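Local structure of amino acid ABC transporter, periplasmic amino acid-binding protein (Brucella ovis, 4Z9N) at residues 9-14 and 222-227; 94-97 and 101-104; 187-192 and 201-206. The protein binds glutathione and, as the periplasmic solute-binding component of an amino acid ABC transporter, probably hands captured solute to its membrane partner. All coordinates share one frame; numbering follows the deposited sequence. Where two conformers were deposited one is given.

Interaction 1: 9-14 and 222-227; sequences ADTLSD and ARWADV. With NA (sodium ion), chain H.
Leu12 and Trp224 bring the two backbones closest, 5.6 Å between their CA atoms, where the first turn of helix 11-18 meets the first turn of helix 222-240 in this family 3 solute-binding fold. The contact is apolar and built on the indole. Thr11 places its methyl over the five-membered ring in a CH-pi contact: CG2 stands 3.7 Å from the centroid of the Trp224 pyrrole ring, only 10° off its normal. Thr11 CB adds to the cover, 3.6 Å from Trp224 CG. Trp224 swings CG away from its own backbone N (chi1 -178°), which carries the indole out to the N-terminal helix. Leu12 works at the rim instead, with CD1 in the ring plane and 3.9 Å from CZ3 of Trp224; its other methyl, CD2, reaches Val227 CG2 at 4.2 Å. The indole NE1 donates to Asp83 O, so its polar end is satisfied while Ile56 of helix 44-57 adds apolar cover. Across helix 222-240, Asp226 OD1 lies 2.9 Å from a sodium ion also bound by the second subunit. Asp10 N-caps helix 11-18: its OD1 accepts from Ser13 N at 3.2 Å, met from above the carboxylate plane.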
loop_
_atom_site.group_PDB
_atom_site.type_symbol
_atom_site.label_atom_id
_atom_site.label_comp_id
_atom_site.label_asym_id
_atom_site.label_seq_id
_atom_site.Cartn_x
_atom_site.Cartn_y
_atom_site.Cartn_z
ATOM N N ALA D 9 12.937 -14.897 16.249
ATOM C CA ALA D 9 13.291 -13.479 16.216
ATOM C C ALA D 9 12.183 -12.626 16.838
ATOM O O ALA D 9 10.998 -12.843 16.573
ATOM C CB ALA D 9 13.569 -13.029 14.792
ATOM N N ASP D 10 12.587 -11.666 17.668
ATOM C CA ASP D 10 11.662 -10.787 18.378
ATOM C C ASP D 10 12.336 -9.433 18.607
ATOM O O ASP D 10 12.881 -9.167 19.678
ATOM C CB ASP D 10 11.242 -11.415 19.709
ATOM C CG ASP D 10 10.051 -10.718 20.343
ATOM O OD1 ASP D 10 9.663 -9.615 19.893
ATOM O OD2 ASP D 10 9.510 -11.285 21.314
ATOM N N THR D 11 12.312 -8.592 17.583
ATOM C CA THR D 11 12.971 -7.297 17.639
ATOM C C THR D 11 12.265 -6.388 18.635
ATOM O O THR D 11 12.907 -5.629 19.346
ATOM C CB THR D 11 13.018 -6.634 16.239
ATOM O OG1 THR D 11 13.706 -7.497 15.327
ATOM C CG2 THR D 11 13.736 -5.305 16.279
ATOM N N LEU D 12 10.938 -6.465 18.694
ATOM C CA LEU D 12 10.214 -5.644 19.662
ATOM C C LEU D 12 10.750 -5.870 21.087
ATOM O O LEU D 12 11.045 -4.916 21.811
ATOM C CB LEU D 12 8.716 -5.932 19.615
ATOM C CG LEU D 12 7.925 -5.054 20.586
ATOM C CD1 LEU D 12 8.111 -3.571 20.247
ATOM C CD2 LEU D 12 6.450 -5.434 20.556
ATOM N N SER D 13 10.880 -7.132 21.478
ATOM C CA SER D 13 11.356 -7.465 22.819
ATOM C C SER D 13 12.771 -6.954 23.070
ATOM O O SER D 13 13.080 -6.447 24.153
ATOM C CB SER D 13 11.306 -8.977 23.041
ATOM O OG SER D 13 11.789 -9.314 24.328
ATOM N N ASP D 14 13.632 -7.096 22.067
ATOM C CA ASP D 14 15.019 -6.652 22.181
ATOM C C ASP D 14 15.123 -5.137 22.261
ATOM O O ASP D 14 15.954 -4.609 22.996
ATOM C CB ASP D 14 15.848 -7.178 21.008
ATOM C CG ASP D 14 15.900 -8.694 20.967
ATOM O OD1 ASP D 14 16.199 -9.252 19.892
ATOM O OD2 ASP D 14 15.636 -9.325 22.008
ATOM N N ALA D 222 7.331 -10.887 11.981
ATOM C CA ALA D 222 6.044 -10.273 11.658
ATOM C C ALA D 222 5.608 -9.284 12.728
ATOM O O ALA D 222 5.025 -8.242 12.413
ATOM C CB ALA D 222 4.971 -11.349 11.468
ATOM N N ARG D 223 5.892 -9.609 13.986
ATOM C CA ARG D 223 5.502 -8.748 15.097
ATOM C C ARG D 223 6.158 -7.381 14.967
ATOM O O ARG D 223 5.509 -6.354 15.195
ATOM C CB ARG D 223 5.881 -9.386 16.446
ATOM N N TRP D 224 7.446 -7.374 14.610
ATOM C CA TRP D 224 8.177 -6.123 14.437
ATOM C C TRP D 224 7.682 -5.341 13.216
ATOM O O TRP D 224 7.530 -4.114 13.280
ATOM C CB TRP D 224 9.688 -6.376 14.325
ATOM C CG TRP D 224 10.451 -5.102 14.204
ATOM C CD1 TRP D 224 11.231 -4.712 13.160
ATOM C CD2 TRP D 224 10.469 -4.022 15.149
ATOM N NE1 TRP D 224 11.755 -3.462 13.398
ATOM C CE2 TRP D 224 11.303 -3.019 14.616
ATOM C CE3 TRP D 224 9.883 -3.821 16.407
ATOM C CZ2 TRP D 224 11.557 -1.821 15.288
ATOM C CZ3 TRP D 224 10.134 -2.627 17.076
ATOM C CH2 TRP D 224 10.967 -1.647 16.517
ATOM N N ALA D 225 7.439 -6.032 12.104
ATOM C CA ALA D 225 6.885 -5.376 10.917
ATOM C C ALA D 225 5.522 -4.760 11.220
ATOM O O ALA D 225 5.214 -3.655 10.744
ATOM C CB ALA D 225 6.771 -6.355 9.754
ATOM N N ASP D 226 4.705 -5.472 12.001
ATOM C CA ASP D 226 3.393 -4.941 12.401
ATOM C C ASP D 226 3.524 -3.623 13.173
ATOM O O ASP D 226 2.743 -2.692 12.960
ATOM C CB ASP D 226 2.617 -5.964 13.243
ATOM C CG ASP D 226 2.114 -7.166 12.426
ATOM O OD1 ASP D 226 2.279 -7.190 11.193
ATOM O OD2 ASP D 226 1.570 -8.108 13.035
ATOM N N VAL D 227 4.505 -3.542 14.068
ATOM C CA VAL D 227 4.701 -2.321 14.870
ATOM C C VAL D 227 5.048 -1.140 13.967
ATOM O O VAL D 227 4.526 -0.029 14.127
ATOM C CB VAL D 227 5.811 -2.513 15.948
ATOM C CG1 VAL D 227 6.193 -1.168 16.561
ATOM C CG2 VAL D 227 5.370 -3.504 17.021
HETATM NA NA NA H . 0.703 -9.491 10.340
#

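Interaction 2: 94-97 and 101-104; sequences SRDT and LDFA. With NA (sodium ion), chain K; GSH (glutathione), chain U; EDO (1,2-ethanediol), chain V.
Asp96 and Asp102 set their carboxylates almost perpendicular, 84° between planes, and each turns its OD1 to one sodium ion, in the loop joining helix 93-97 to strand 101-117 of this family 3 solute-binding fold. Asp96 holds the ion twice, as a chelate: with CG swung away from the backbone N and lying beside the carbonyl carbon (chi1 -154°), its OD1 and its O, the latter 2.3 Å from the sodium, face the same ion. Leu101 O binds at 2.6 Å, and Gln219 OE1 of the same chain and Asp226 OD1 of the second subunit complete the site, which therefore straddles the dimer interface. The ion probably offsets the repulsion between Asp96 OD1 and Asp102 OD1, 3.5 Å apart. Asp96 OD2 also meets Trp91 NE1 and Arg229 of the second subunit; the strongest polar partner of this side chain is Trp230 of that subunit.

Phe103 offers its ring edge to the helix, CZ lying 3.9 Å from Arg95 CB. Arg95 leads away to the glutathione pocket, extended from CG to NE. Its guanidinium meets the gamma-glutamyl alpha-carboxylate in a bidentate grip, both bonds within 12° of straight, while NE and NH2 donate to an ethanediol, probably from the crystallisation liquor. One of two waters bridging helix and strand donates to Asp96 OD1 at 2.7 Å and accepts from Phe103 N at 3.0 Å.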
loop_
_atom_site.group_PDB
_atom_site.type_symbol
_atom_site.label_atom_id
_atom_site.label_comp_id
_atom_site.label_asym_id
_atom_site.label_seq_id
_atom_site.Cartn_x
_atom_site.Cartn_y
_atom_site.Cartn_z
ATOM N N SER D 94 13.371 -6.207 -6.347
ATOM C CA SER D 94 14.648 -6.852 -6.057
ATOM C C SER D 94 15.046 -6.634 -4.595
ATOM O O SER D 94 15.640 -7.514 -3.970
ATOM C CB SER D 94 15.746 -6.349 -7.001
ATOM O OG SER D 94 15.928 -4.943 -6.919
ATOM N N ARG D 95 14.697 -5.480 -4.039
ATOM C CA ARG D 95 14.995 -5.226 -2.632
ATOM C C ARG D 95 14.045 -6.018 -1.723
ATOM O O ARG D 95 14.363 -6.287 -0.565
ATOM C CB ARG D 95 14.942 -3.728 -2.342
ATOM C CG ARG D 95 16.047 -2.983 -3.072
ATOM C CD ARG D 95 15.841 -1.473 -2.970
ATOM N NE ARG D 95 16.976 -0.756 -3.545
ATOM C CZ ARG D 95 17.071 0.575 -3.563
ATOM N NH1 ARG D 95 16.093 1.308 -3.050
ATOM N NH2 ARG D 95 18.134 1.166 -4.088
ATOM N N ASP D 96 12.909 -6.440 -2.275
ATOM C CA ASP D 96 11.886 -7.185 -1.528
ATOM C C ASP D 96 12.184 -8.692 -1.546
ATOM O O ASP D 96 11.824 -9.432 -0.623
ATOM C CB ASP D 96 10.502 -6.898 -2.150
ATOM C CG ASP D 96 9.334 -7.052 -1.171
ATOM O OD1 ASP D 96 9.521 -7.359 0.031
ATOM O OD2 ASP D 96 8.191 -6.801 -1.631
ATOM N N THR D 97 12.864 -9.151 -2.591
ATOM C CA THR D 97 13.018 -10.591 -2.799
ATOM C C THR D 97 14.421 -11.133 -2.570
ATOM O O THR D 97 14.583 -12.311 -2.283
ATOM C CB THR D 97 12.646 -10.988 -4.233
ATOM O OG1 THR D 97 13.476 -10.266 -5.153
ATOM C CG2 THR D 97 11.191 -10.664 -4.497
ATOM N N LEU D 101 14.701 -8.744 3.188
ATOM C CA LEU D 101 14.039 -7.570 3.758
ATOM C C LEU D 101 12.562 -7.492 3.363
ATOM O O LEU D 101 12.142 -8.040 2.339
ATOM C CB LEU D 101 14.754 -6.285 3.326
ATOM C CG LEU D 101 16.253 -6.173 3.650
ATOM C CD1 LEU D 101 16.792 -4.821 3.192
ATOM C CD2 LEU D 101 16.544 -6.413 5.143
ATOM N N ASP D 102 11.785 -6.804 4.191
ATOM C CA ASP D 102 10.386 -6.502 3.887
ATOM C C ASP D 102 10.157 -4.998 4.056
ATOM O O ASP D 102 10.994 -4.272 4.607
ATOM C CB ASP D 102 9.427 -7.262 4.817
ATOM C CG ASP D 102 9.139 -8.684 4.362
ATOM O OD1 ASP D 102 9.180 -8.975 3.151
ATOM O OD2 ASP D 102 8.863 -9.520 5.243
ATOM N N PHE D 103 8.997 -4.540 3.619
ATOM C CA PHE D 103 8.647 -3.125 3.715
ATOM C C PHE D 103 7.318 -3.011 4.429
ATOM O O PHE D 103 6.364 -3.705 4.076
ATOM C CB PHE D 103 8.593 -2.489 2.323
ATOM C CG PHE D 103 9.919 -2.486 1.624
ATOM C CD1 PHE D 103 10.348 -3.598 0.899
ATOM C CD2 PHE D 103 10.754 -1.384 1.712
ATOM C CE1 PHE D 103 11.593 -3.594 0.278
ATOM C CE2 PHE D 103 11.990 -1.383 1.087
ATOM C CZ PHE D 103 12.409 -2.475 0.385
ATOM N N ALA D 104 7.260 -2.150 5.436
ATOM C CA ALA D 104 6.093 -2.084 6.302
ATOM C C ALA D 104 5.091 -1.032 5.823
ATOM O O ALA D 104 3.978 -0.945 6.336
ATOM C CB ALA D 104 6.518 -1.807 7.722
HETATM NA NA NA K . 10.318 -9.393 1.139
HETATM N N1 GSH U . 15.471 6.480 -3.393
HETATM C CA1 GSH U . 16.696 6.123 -4.111
HETATM C C1 GSH U . 17.104 4.711 -3.698
HETATM O O11 GSH U . 18.055 4.146 -4.306
HETATM O O12 GSH U . 16.512 4.115 -2.755
HETATM C CB1 GSH U . 17.857 7.075 -3.780
HETATM C CG1 GSH U . 18.133 7.017 -2.265
HETATM C CD1 GSH U . 19.435 7.755 -1.974
HETATM O OE1 GSH U . 20.345 7.226 -1.414
HETATM N N2 GSH U . 19.538 9.133 -2.391
HETATM C CA2 GSH U . 20.789 9.823 -2.135
HETATM C C2 GSH U . 21.094 9.935 -0.634
HETATM O O2 GSH U . 20.275 9.808 0.219
HETATM C CB2 GSH U . 20.816 11.170 -2.866
HETATM S SG2 GSH U . 19.668 12.373 -2.139
HETATM N N3 GSH U . 22.478 10.158 -0.274
HETATM C CA3 GSH U . 22.850 10.266 1.110
HETATM C C3 GSH U . 24.006 9.303 1.377
HETATM O O31 GSH U . 24.642 9.409 2.458
HETATM O O32 GSH U . 24.311 8.403 0.535
HETATM C C1 EDO V . 19.555 -0.249 -6.893
HETATM O O1 EDO V . 20.275 0.056 -5.690
HETATM C C2 EDO V . 19.190 -1.727 -6.953
HETATM O O2 EDO V . 18.510 -2.144 -5.763
HETATM O O HOH W 1 14.610 -8.748 0.473
HETATM O O HOH W 2 7.609 -6.473 1.746
#

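Interaction 3: 187-192 and 201-206; sequences SLYGVR and HVILPE
Tyr189 and Arg192 each have Ile203 CD1 over one face. The methyl sits 3.6 Å above the phenol plane, shifted toward the rim at CD1 and CE1, a CH-pi contact; above the guanidinium it lies off-centre too, 4.0 Å from Arg192 NH2. Leu188 supplies the third surface, its CB 3.8 Å from the same Ile203 CD1, so one methyl is packed by three residues of a single helical face.

At the guanidinium edge lie the His201 carbonyl and a water. Arg192 slides past His201 in the opposite direction, CD 3.7 Å from His201 CB; the bend at chi3 (60°) then turns the guanidinium so that NH1 donates to His201 O at 2.9 Å, a bent bond (148°) from above the carbonyl plane. The water accepts from both Arg192 NH1 and Ile203 N, which fastens the side chain to the strand a second time. His201 ND1 is hydrogen-bonded to Tyr173 OH.

The helix also carries Ser187, which touches glutathione, so this helix-on-sheet packing lies beside the ligand pocket. Over 187-192 its axis runs antiparallel to strand 201-203 (175°), 9.7 Å away at closest approach. The strand pairs with strand 101-117, whose Met115 touches Leu188, Arg192 and His201, while Tyr181 of strand 180-182 touches Leu188 and Val191.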
loop_
_atom_site.group_PDB
_atom_site.type_symbol
_atom_site.label_atom_id
_atom_site.label_comp_id
_atom_site.label_asym_id
_atom_site.label_seq_id
_atom_site.Cartn_x
_atom_site.Cartn_y
_atom_site.Cartn_z
ATOM N N SER D 187 14.311 14.927 -2.825
ATOM C CA SER D 187 15.705 15.037 -2.422
ATOM C C SER D 187 16.370 16.236 -3.104
ATOM O O SER D 187 17.231 16.905 -2.511
ATOM C CB SER D 187 16.462 13.752 -2.766
ATOM O OG SER D 187 15.927 12.643 -2.055
ATOM N N LEU D 188 15.992 16.483 -4.358
ATOM C CA LEU D 188 16.504 17.648 -5.089
ATOM C C LEU D 188 16.159 18.947 -4.357
ATOM O O LEU D 188 16.983 19.872 -4.309
ATOM C CB LEU D 188 15.966 17.669 -6.526
ATOM C CG LEU D 188 16.544 16.585 -7.450
ATOM C CD1 LEU D 188 15.795 16.539 -8.769
ATOM C CD2 LEU D 188 18.030 16.876 -7.679
ATOM N N TYR D 189 14.956 19.023 -3.779
ATOM C CA TYR D 189 14.597 20.176 -2.952
ATOM C C TYR D 189 15.573 20.338 -1.786
ATOM O O TYR D 189 15.965 21.453 -1.442
ATOM C CB TYR D 189 13.167 20.046 -2.401
ATOM C CG TYR D 189 12.055 20.445 -3.354
ATOM C CD1 TYR D 189 11.530 19.539 -4.273
ATOM C CD2 TYR D 189 11.510 21.722 -3.313
ATOM C CE1 TYR D 189 10.496 19.903 -5.131
ATOM C CE2 TYR D 189 10.483 22.095 -4.163
ATOM C CZ TYR D 189 9.983 21.187 -5.072
ATOM O OH TYR D 189 8.957 21.566 -5.916
ATOM N N GLY D 190 15.944 19.224 -1.163
ATOM C CA GLY D 190 16.835 19.264 -0.014
ATOM C C GLY D 190 18.272 19.589 -0.381
ATOM O O GLY D 190 18.934 20.395 0.289
ATOM N N VAL D 191 18.760 18.960 -1.443
ATOM C CA VAL D 191 20.089 19.252 -1.954
ATOM C C VAL D 191 20.207 20.719 -2.335
ATOM O O VAL D 191 21.188 21.393 -1.983
ATOM C CB VAL D 191 20.426 18.366 -3.158
ATOM C CG1 VAL D 191 21.665 18.904 -3.869
ATOM C CG2 VAL D 191 20.638 16.927 -2.707
ATOM N N ARG D 192 19.209 21.219 -3.058
ATOM C CA ARG D 192 19.237 22.604 -3.533
ATOM C C ARG D 192 19.461 23.601 -2.387
ATOM O O ARG D 192 20.222 24.565 -2.526
ATOM C CB ARG D 192 17.939 22.933 -4.282
ATOM C CG ARG D 192 17.856 24.369 -4.779
ATOM C CD ARG D 192 16.725 24.571 -5.786
ATOM N NE ARG D 192 15.407 24.265 -5.234
ATOM C CZ ARG D 192 14.282 24.288 -5.943
ATOM N NH1 ARG D 192 14.319 24.593 -7.236
ATOM N NH2 ARG D 192 13.125 23.984 -5.370
ATOM N N HIS D 201 18.789 27.391 -9.083
ATOM C CA HIS D 201 18.586 25.995 -9.497
ATOM C C HIS D 201 17.127 25.638 -9.750
ATOM O O HIS D 201 16.234 25.951 -8.958
ATOM C CB HIS D 201 19.196 25.055 -8.456
ATOM C CG HIS D 201 20.674 25.245 -8.294
ATOM N ND1 HIS D 201 21.603 24.509 -9.003
ATOM C CD2 HIS D 201 21.381 26.120 -7.540
ATOM C CE1 HIS D 201 22.818 24.912 -8.675
ATOM N NE2 HIS D 201 22.711 25.885 -7.786
ATOM N N VAL D 202 16.906 24.982 -10.884
ATOM C CA VAL D 202 15.577 24.637 -11.340
ATOM C C VAL D 202 15.435 23.128 -11.403
ATOM O O VAL D 202 16.303 22.451 -11.944
ATOM C CB VAL D 202 15.290 25.266 -12.713
ATOM C CG1 VAL D 202 13.952 24.767 -13.258
ATOM C CG2 VAL D 202 15.278 26.782 -12.602
ATOM N N ILE D 203 14.353 22.605 -10.839
ATOM C CA ILE D 203 14.011 21.194 -11.024
ATOM C C ILE D 203 13.157 21.094 -12.278
ATOM O O ILE D 203 12.097 21.730 -12.370
ATOM C CB ILE D 203 13.291 20.627 -9.803
ATOM C CG1 ILE D 203 14.178 20.741 -8.559
ATOM C CG2 ILE D 203 12.836 19.191 -10.057
ATOM C CD1 ILE D 203 13.453 20.413 -7.251
ATOM N N LEU D 204 13.629 20.326 -13.253
ATOM C CA LEU D 204 12.954 20.226 -14.539
ATOM C C LEU D 204 11.662 19.438 -14.359
ATOM O O LEU D 204 11.513 18.716 -13.368
ATOM C CB LEU D 204 13.868 19.580 -15.593
ATOM C CG LEU D 204 15.162 20.352 -15.863
ATOM C CD1 LEU D 204 16.108 19.592 -16.764
ATOM C CD2 LEU D 204 14.848 21.720 -16.449
ATOM N N PRO D 205 10.715 19.588 -15.302
ATOM C CA PRO D 205 9.390 18.994 -15.100
ATOM C C PRO D 205 9.361 17.465 -15.122
ATOM O O PRO D 205 8.504 16.876 -14.465
ATOM C CB PRO D 205 8.573 19.550 -16.276
ATOM C CG PRO D 205 9.349 20.721 -16.784
ATOM C CD PRO D 205 10.777 20.364 -16.552
ATOM N N GLU D 206 10.260 16.833 -15.871
ATOM C CA GLU D 206 10.165 15.386 -16.097
ATOM C C GLU D 206 10.369 14.539 -14.835
ATOM O O GLU D 206 11.295 14.770 -14.050
ATOM C CB GLU D 206 11.179 14.951 -17.163
ATOM C CG GLU D 206 10.803 15.323 -18.606
ATOM C CD GLU D 206 11.078 16.780 -18.952
ATOM O OE1 GLU D 206 11.690 17.498 -18.132
ATOM O OE2 GLU D 206 10.683 17.203 -20.066
HETATM O O HOH W 3 12.336 24.484 -9.633
#

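In the fold
From the N terminus, helix 11-18 opens the longest loop, which interaction 1 closes only at helix 222-240, 208 residues separating the near ends of its two segments. Both other contacts fall within that loop, one after the other and without crossing: interaction 2 closes a short turn between helix 93-97 and strand 101-117, and interaction 3 later joins helix 185-192 to strand 201-203. Interactions 1 and 2 touch, Ala225 O lying 3.8 Å from Ala104 CB, and both meet the second subunit, each contributing ligands to interface sodium sites. Interaction 3 lies on the opposite side of the chain's centre from interaction 1, centres about 37 Å apart. Strand 101-117 connects interactions 2 and 3, since strand 201-203 is its neighbour in the mixed sheet.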